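Local structure of alpha-tubulin N-acetyltransferase (Danio rerio, 4H6U) at residues M5-P8 and Y9-A13; T43-I46 and D47-K51. The protein probably transfers an acetyl group from acetyl coenzyme A to alpha-tubulin, as a member of the GNAT acetyltransferase family. The protein carries 1 engineered substitution. One frame throughout, in Å; residues are numbered along the deposited sequence.

Overall arrangement
Contacts 1 and 2 are both local turns of the chain, with centres about 21 Å apart and nearest atoms about 7 Å apart, so within one subunit they do not touch. Contact 1, a strand running into a helix, is mostly buried and combines an aromatic ring, a helix-start backbone bond and polar side chains turned to the second subunit. Contact 2, the turn between strands 42-45 and 48-49, is partly buried, with an aliphatic inner side and a mixed, more open outer one. They share no element, yet each pairs its strand residues with the second subunit. Across that interface they also meet: a hydrogen bond joins contact 1 of one subunit to contact 2 of the other.

Contact 1. Residues M5-P8 and Y9-A13; sequences MDFP and YDLNA
Phe7 and Asn12 face each other where strand 5-8 turns almost perpendicularly into helix 9-13: the two axes make an angle of 93° and approach to 5.1 Å. The turn comes at Pro8, the N-cap residue, whose ring restricts phi while its backbone is still extended, and whose carbonyl starts the helical bonding. Asn12 N donates to Pro8 O over 2.9 Å, with an N-H...O angle of 153°.

The side chains fill the angle between strand and helix. Leu11, its branch long enough to reach back, lays its CD2 methyl over one face of the Phe7 ring, 4.2 Å from the centroid and displaced toward the rim, a CH-pi contact. Asn12 sends its CG back toward the strand, anti to its own backbone N (chi1 -159°), which brings OD1 to 3.2 Å from Phe7 CD2, the amide plane standing nearly upright to the ring. That same OD1 accepts a hydrogen bond from Gly50 N of the second subunit, so an asparagine is well placed to satisfy a buried backbone donor there.

Asp10 suits the first turn, where N-H groups lack a carbonyl partner within the helix: its OD1 takes a weak bond from Leu11 N at 2.7 Å. OD1 also hydrogen-bonds to Thr125 OG1, and OD2 to Glu126 N and Tyr123 OH, all of the second subunit. Within the same chain Phe15 meets the Phe7 ring. The whole is a strand-to-helix junction with proline at the N-cap position, residues 5-8 pairing antiparallel with a strand of the second subunit and carrying the sheet across the interface.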
loop_
_atom_site.group_PDB
_atom_site.type_symbol
_atom_site.label_atom_id
_atom_site.label_comp_id
_atom_site.label_asym_id
_atom_site.label_seq_id
_atom_site.Cartn_x
_atom_site.Cartn_y
_atom_site.Cartn_z
ATOM N N MET A 5 11.297 -11.546 -7.335
ATOM C CA MET A 5 11.515 -11.870 -5.931
ATOM C C MET A 5 10.896 -13.247 -5.654
ATOM O O MET A 5 9.887 -13.620 -6.280
ATOM C CB MET A 5 10.842 -10.825 -5.031
ATOM C CG MET A 5 11.498 -9.451 -5.048
ATOM S SD MET A 5 10.609 -8.180 -4.127
ATOM C CE MET A 5 9.176 -7.918 -5.136
ATOM N N ASP A 6 11.462 -13.971 -4.685
ATOM C CA ASP A 6 10.825 -15.178 -4.187
ATOM C C ASP A 6 10.290 -14.914 -2.766
ATOM O O ASP A 6 11.039 -14.517 -1.871
ATOM C CB ASP A 6 11.825 -16.348 -4.153
ATOM C CG ASP A 6 12.284 -16.807 -5.546
ATOM O OD1 ASP A 6 11.515 -16.716 -6.532
ATOM O OD2 ASP A 6 13.455 -17.234 -5.639
ATOM N N PHE A 7 9.025 -15.247 -2.544
ATOM C CA PHE A 7 8.388 -15.030 -1.248
ATOM C C PHE A 7 8.115 -16.355 -0.594
ATOM O O PHE A 7 7.559 -17.240 -1.217
ATOM C CB PHE A 7 7.020 -14.318 -1.401
ATOM C CG PHE A 7 7.087 -12.828 -1.608
ATOM C CD1 PHE A 7 8.210 -12.209 -2.127
ATOM C CD2 PHE A 7 5.974 -12.056 -1.323
ATOM C CE1 PHE A 7 8.249 -10.845 -2.320
ATOM C CE2 PHE A 7 5.989 -10.691 -1.504
ATOM C CZ PHE A 7 7.145 -10.076 -2.014
ATOM N N PRO A 8 8.500 -16.492 0.682
ATOM C CA PRO A 8 8.009 -17.644 1.452
ATOM C C PRO A 8 6.495 -17.602 1.540
ATOM O O PRO A 8 5.957 -16.506 1.541
ATOM C CB PRO A 8 8.645 -17.449 2.840
ATOM C CG PRO A 8 9.869 -16.558 2.593
ATOM C CD PRO A 8 9.528 -15.705 1.396
ATOM N N TYR A 9 5.827 -18.746 1.623
ATOM C CA TYR A 9 4.360 -18.796 1.617
ATOM C C TYR A 9 3.704 -18.046 2.765
ATOM O O TYR A 9 2.754 -17.293 2.545
ATOM C CB TYR A 9 3.877 -20.262 1.596
ATOM C CG TYR A 9 4.070 -20.945 0.252
ATOM C CD1 TYR A 9 3.568 -20.354 -0.904
ATOM C CD2 TYR A 9 4.812 -22.114 0.116
ATOM C CE1 TYR A 9 3.736 -20.936 -2.144
ATOM C CE2 TYR A 9 4.992 -22.705 -1.130
ATOM C CZ TYR A 9 4.456 -22.097 -2.259
ATOM O OH TYR A 9 4.600 -22.634 -3.521
ATOM N N ASP A 10 4.228 -18.202 3.973
ATOM C CA ASP A 10 3.679 -17.495 5.133
ATOM C C ASP A 10 3.849 -15.982 4.947
ATOM O O ASP A 10 2.934 -15.236 5.210
ATOM C CB ASP A 10 4.253 -18.026 6.460
ATOM C CG ASP A 10 5.753 -17.800 6.602
ATOM O OD1 ASP A 10 6.420 -17.469 5.596
ATOM O OD2 ASP A 10 6.264 -17.987 7.721
ATOM N N LEU A 11 5.005 -15.537 4.459
ATOM C CA LEU A 11 5.194 -14.113 4.207
ATOM C C LEU A 11 4.261 -13.582 3.118
ATOM O O LEU A 11 3.738 -12.460 3.224
ATOM C CB LEU A 11 6.630 -13.854 3.830
ATOM C CG LEU A 11 7.049 -12.393 3.838
ATOM C CD1 LEU A 11 8.415 -12.224 4.472
ATOM C CD2 LEU A 11 7.071 -11.897 2.401
ATOM N N ASN A 12 4.051 -14.375 2.069
ATOM C CA ASN A 12 3.195 -13.958 0.978
ATOM C C ASN A 12 1.740 -13.793 1.451
ATOM O O ASN A 12 1.060 -12.826 1.113
ATOM C CB ASN A 12 3.251 -14.965 -0.176
ATOM C CG ASN A 12 2.811 -14.349 -1.521
ATOM O OD1 ASN A 12 3.000 -13.170 -1.782
ATOM N ND2 ASN A 12 2.153 -15.145 -2.327
ATOM N N ALA A 13 1.273 -14.766 2.218
ATOM C CA ALA A 13 -0.086 -14.767 2.749
ATOM C C ALA A 13 -0.312 -13.604 3.730
ATOM O O ALA A 13 -1.398 -13.100 3.824
ATOM C CB ALA A 13 -0.390 -16.083 3.397
#

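Contact 2. Residues T43-I46 and D47-K51; sequences TTVI and DELGK
Val45 and Leu49 close the inner side of the tight turn joining strand 42-45 to strand 48-49. Their side chains cross at about a right angle, Val45 CG2 lying 3.8 Å from Leu49 CD2. The other methyl, Val45 CG1, is anti to the carbonyl carbon (chi1 -64°) and rests 3.3 Å from the backbone oxygen of Glu48. Valine, branched at CB, and leucine, branched at CG, bring their methyls together in this buried corner.

The outer side is looser. Ile46 is exposed, and the side chains of Ile46 and Asp47 cross at a slant, Asp47 OD2 coming to 3.5 Å from Ile46 CG2. A polar residue fits this partly exposed position, where Asp47 also packs on Ser2 of the second subunit. Replacing Asp47 by alanine removes the carboxylate, which would probably leave Ile46 CG2 without that neighbour and open a gap toward Ser2 of the second subunit.

Thr43 to Val45 and then Glu48 and Leu49 pair antiparallel with a strand of the second subunit. Glu48 OE1 also forms a salt bridge with Arg18 NH2 and a hydrogen bond with Ser20 OG of that chain, while Arg88 of the same chain as the turn touches Thr44 and Ile46.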
loop_
_atom_site.group_PDB
_atom_site.type_symbol
_atom_site.label_atom_id
_atom_site.label_comp_id
_atom_site.label_asym_id
_atom_site.label_seq_id
_atom_site.Cartn_x
_atom_site.Cartn_y
_atom_site.Cartn_z
ATOM N N THR A 43 11.727 6.574 -15.343
ATOM C CA THR A 43 12.840 6.136 -14.526
ATOM C C THR A 43 12.733 4.619 -14.349
ATOM O O THR A 43 11.638 4.081 -14.189
ATOM C CB THR A 43 12.824 6.815 -13.123
ATOM O OG1 THR A 43 13.579 6.043 -12.185
ATOM C CG2 THR A 43 11.398 6.929 -12.609
ATOM N N THR A 44 13.871 3.935 -14.444
ATOM C CA THR A 44 13.934 2.506 -14.204
ATOM C C THR A 44 14.007 2.234 -12.698
ATOM O O THR A 44 15.006 2.559 -12.047
ATOM C CB THR A 44 15.205 1.911 -14.870
ATOM O OG1 THR A 44 15.382 2.473 -16.185
ATOM C CG2 THR A 44 15.117 0.406 -14.950
ATOM N N VAL A 45 13.085 1.426 -12.207
ATOM C CA VAL A 45 13.080 1.019 -10.811
ATOM C C VAL A 45 13.707 -0.349 -10.598
ATOM O O VAL A 45 13.481 -1.291 -11.361
ATOM C CB VAL A 45 11.638 1.030 -10.217
ATOM C CG1 VAL A 45 11.079 2.455 -10.201
ATOM C CG2 VAL A 45 10.725 0.104 -10.992
ATOM N N ILE A 46 14.564 -0.426 -9.592
ATOM C CA ILE A 46 15.292 -1.646 -9.329
ATOM C C ILE A 46 14.912 -2.237 -7.989
ATOM O O ILE A 46 14.368 -3.347 -7.930
ATOM C CB ILE A 46 16.777 -1.368 -9.301
ATOM C CG1 ILE A 46 17.183 -0.653 -10.591
ATOM C CG2 ILE A 46 17.538 -2.655 -9.077
ATOM C CD1 ILE A 46 16.943 -1.471 -11.823
ATOM N N ASP A 47 15.143 -1.447 -6.937
ATOM C CA ASP A 47 14.853 -1.831 -5.563
ATOM C C ASP A 47 14.042 -0.759 -4.796
ATOM O O ASP A 47 13.861 -0.871 -3.586
ATOM C CB ASP A 47 16.159 -2.124 -4.827
ATOM C CG ASP A 47 16.825 -3.433 -5.287
ATOM O OD1 ASP A 47 16.161 -4.499 -5.304
ATOM O OD2 ASP A 47 18.011 -3.389 -5.665
ATOM N N GLU A 48 13.578 0.280 -5.492
ATOM C CA GLU A 48 12.776 1.374 -4.885
ATOM C C GLU A 48 11.568 1.751 -5.751
ATOM O O GLU A 48 11.682 1.945 -6.967
ATOM C CB GLU A 48 13.651 2.619 -4.681
ATOM C CG GLU A 48 14.918 2.400 -3.777
ATOM C CD GLU A 48 14.596 2.303 -2.263
ATOM O OE1 GLU A 48 13.518 2.775 -1.851
ATOM O OE2 GLU A 48 15.367 1.700 -1.493
ATOM N N LEU A 49 10.397 1.782 -5.123
ATOM C CA LEU A 49 9.176 2.293 -5.730
ATOM C C LEU A 49 8.755 3.535 -4.963
ATOM O O LEU A 49 8.649 3.497 -3.718
ATOM C CB LEU A 49 8.033 1.280 -5.678
ATOM C CG LEU A 49 8.191 -0.094 -6.317
ATOM C CD1 LEU A 49 6.847 -0.768 -6.411
ATOM C CD2 LEU A 49 8.777 0.013 -7.688
ATOM N N GLY A 50 8.490 4.614 -5.698
ATOM C CA GLY A 50 7.963 5.845 -5.142
ATOM C C GLY A 50 8.961 6.962 -4.866
ATOM O O GLY A 50 8.569 8.099 -4.569
ATOM N N LYS A 51 10.248 6.659 -4.955
ATOM C CA LYS A 51 11.307 7.647 -4.720
ATOM C C LYS A 51 11.424 8.566 -5.930
ATOM O O LYS A 51 10.810 9.631 -5.957
ATOM C CB LYS A 51 12.650 6.940 -4.439
#